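Local coordinates for protein 2-ON-2 hemoglobin (Agrobacterium tumefaciens, PDB 2XYK) that binds heme b, and probably oxygen, as a group II truncated hemoglobin with the 2-on-2 helical globin fold, at residues A40-P43 / A44-G48. Residues are numbered along the deposited sequence; the frame is centred on the assembly and turned at random.
Sequences AIHP and ADLSG. With HEM (protoporphyrin IX containing Fe), chain C.
The imidazole of His42 lies nearly parallel to the porphyrin and offset onto its edge at ring A, with heme methyl CMA 3.7 Å above the centre of the imidazole plane, while methyl CD2 of Leu46 comes to the ring obliquely. Leu46 CD2 is also 3.7 Å from His42 CB, the two side chains crossing at about a right angle. Beyond the methyl the imidazole overlaps the rim of pyrrole A, where His42 CE1 comes to 3.4 Å from meso carbon CHB of the heme and NE2 lies near C3A. The hydrogen bond of His42 ND1 with Cys38 O, one turn back, restrains rotation of the ring. This corner links the C and E helices (36-41 and 47-60) of the 2-on-2 globin fold on the distal side of the heme, where a water binds the iron opposite the axial His80. Next to the histidine, Pro43 CG makes a van der Waals contact with propionate oxygen HEM O2A at 3.3 Å; Ser49 and Lys52 hydrogen-bond to the heme. At the start of helix 47-60, Asp45 OD1 accepts the capping bond from Ser47 N at 2.8 Å, from 43° above the carboxylate plane, and a second bond from Ser47 OG through its syn lone pair. With CG anti to the backbone N (chi1 179°), the carboxylate reaches forward to that helix end.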
loop_
_atom_site.group_PDB
_atom_site.type_symbol
_atom_site.label_atom_id
_atom_site.label_comp_id
_atom_site.label_asym_id
_atom_site.label_seq_id
_atom_site.Cartn_x
_atom_site.Cartn_y
_atom_site.Cartn_z
ATOM N N ALA A 40 0.407 5.698 14.939
ATOM C CA ALA A 40 -0.099 5.346 16.267
ATOM C C ALA A 40 -0.965 4.095 16.302
ATOM O O ALA A 40 -0.966 3.386 17.298
ATOM C CB ALA A 40 -0.852 6.558 16.915
ATOM N N ILE A 41 -1.662 3.801 15.205
ATOM C CA ILE A 41 -2.608 2.686 15.165
ATOM C C ILE A 41 -1.987 1.414 14.601
ATOM O O ILE A 41 -2.592 0.367 14.643
ATOM C CB ILE A 41 -3.929 3.051 14.383
ATOM C CG1 ILE A 41 -3.648 3.401 12.906
ATOM C CG2 ILE A 41 -4.677 4.217 15.089
ATOM C CD1 ILE A 41 -4.818 3.180 11.961
ATOM N N HIS A 42 -0.782 1.522 14.070
ATOM C CA HIS A 42 -0.067 0.371 13.548
ATOM C C HIS A 42 0.669 -0.291 14.718
ATOM O O HIS A 42 0.918 0.367 15.752
ATOM C CB HIS A 42 0.917 0.785 12.416
ATOM C CG HIS A 42 0.304 0.772 11.050
ATOM N ND1 HIS A 42 -0.460 1.816 10.562
ATOM C CD2 HIS A 42 0.314 -0.173 10.078
ATOM C CE1 HIS A 42 -0.877 1.521 9.343
ATOM N NE2 HIS A 42 -0.412 0.326 9.019
ATOM N N PRO A 43 1.008 -1.593 14.559
ATOM C CA PRO A 43 1.776 -2.326 15.592
ATOM C C PRO A 43 3.125 -1.645 15.910
ATOM O O PRO A 43 3.719 -0.998 15.029
ATOM C CB PRO A 43 1.980 -3.728 14.983
ATOM C CG PRO A 43 0.837 -3.860 13.857
ATOM C CD PRO A 43 0.644 -2.428 13.380
ATOM N N ALA A 44 3.598 -1.790 17.156
ATOM C CA ALA A 44 4.858 -1.201 17.566
ATOM C C ALA A 44 6.008 -1.725 16.708
ATOM O O ALA A 44 6.928 -0.965 16.365
ATOM C CB ALA A 44 5.130 -1.450 19.066
ATOM N N ASP A 45 5.934 -3.003 16.320
ATOM C CA ASP A 45 6.872 -3.551 15.340
ATOM C C ASP A 45 6.172 -3.613 13.990
ATOM O O ASP A 45 5.211 -4.396 13.811
ATOM C CB ASP A 45 7.373 -4.950 15.771
ATOM C CG ASP A 45 8.355 -5.584 14.761
ATOM O OD1 ASP A 45 8.597 -5.030 13.657
ATOM O OD2 ASP A 45 8.903 -6.662 15.082
ATOM N N LEU A 46 6.674 -2.802 13.042
ATOM C CA LEU A 46 6.120 -2.728 11.679
ATOM C C LEU A 46 6.473 -3.896 10.730
ATOM O O LEU A 46 5.964 -3.955 9.611
ATOM C CB LEU A 46 6.493 -1.393 11.033
ATOM C CG LEU A 46 5.740 -0.158 11.541
ATOM C CD1 LEU A 46 6.225 1.106 10.820
ATOM C CD2 LEU A 46 4.245 -0.352 11.364
ATOM N N SER A 47 7.298 -4.841 11.187
ATOM C CA SER A 47 7.808 -5.930 10.328
ATOM C C SER A 47 6.712 -6.792 9.680
ATOM O O SER A 47 6.773 -7.108 8.478
ATOM C CB SER A 47 8.761 -6.837 11.114
ATOM O OG SER A 47 9.924 -6.108 11.455
ATOM N N GLY A 48 5.734 -7.193 10.488
ATOM C CA GLY A 48 4.640 -8.038 10.006
ATOM C C GLY A 48 3.689 -7.265 9.100
ATOM O O GLY A 48 3.130 -7.852 8.166
HETATM C CHA HEM C . -3.409 -3.678 7.447
HETATM C CHB HEM C . -4.114 1.102 8.393
HETATM C CHC HEM C . -5.609 1.656 3.775
HETATM C CHD HEM C . -3.800 -2.692 2.676
HETATM C C1A HEM C . -3.539 -2.462 8.109
HETATM C C2A HEM C . -3.419 -2.249 9.541
HETATM C C3A HEM C . -3.618 -0.953 9.806
HETATM C C4A HEM C . -3.860 -0.268 8.547
HETATM C CMA HEM C . -3.602 -0.221 11.188
HETATM C CAA HEM C . -3.111 -3.393 10.541
HETATM C CBA HEM C . -1.593 -3.686 10.452
HETATM C CGA HEM C . -1.185 -5.112 10.824
HETATM O O1A HEM C . -2.026 -6.047 10.970
HETATM O O2A HEM C . 0.041 -5.338 10.970
HETATM C C1B HEM C . -4.619 1.686 7.240
HETATM C C2B HEM C . -5.081 3.057 7.047
HETATM C C3B HEM C . -5.488 3.181 5.762
HETATM C C4B HEM C . -5.295 1.904 5.105
HETATM C CMB HEM C . -5.095 4.180 8.098
HETATM C CAB HEM C . -6.073 4.422 5.036
HETATM C CBB HEM C . -7.325 4.820 5.276
HETATM C C1C HEM C . -5.219 0.559 3.059
HETATM C C2C HEM C . -5.332 0.401 1.634
HETATM C C3C HEM C . -4.823 -0.796 1.306
HETATM C C4C HEM C . -4.380 -1.434 2.538
HETATM C CMC HEM C . -5.951 1.494 0.729
HETATM C CAC HEM C . -4.736 -1.408 -0.122
HETATM C CBC HEM C . -4.128 -0.730 -1.122
HETATM C C1D HEM C . -3.604 -3.421 3.835
HETATM C C2D HEM C . -3.294 -4.841 3.925
HETATM C C3D HEM C . -3.177 -5.142 5.409
HETATM C C4D HEM C . -3.426 -3.890 6.080
HETATM C CMD HEM C . -3.110 -5.829 2.747
HETATM C CAD HEM C . -2.865 -6.508 6.070
HETATM C CBD HEM C . -4.249 -7.135 6.275
HETATM C CGD HEM C . -4.169 -8.407 7.090
HETATM O O1D HEM C . -4.095 -8.341 8.347
HETATM O O2D HEM C . -4.171 -9.481 6.456
HETATM N NA HEM C . -3.806 -1.235 7.532
HETATM N NB HEM C . -4.751 1.028 6.026
HETATM N NC HEM C . -4.647 -0.572 3.587
HETATM N ND HEM C . -3.661 -2.910 5.119
HETATM FE FE HEM C . -4.240 -0.948 5.549
HETATM O O HOH W 1 -2.401 -0.468 5.192
#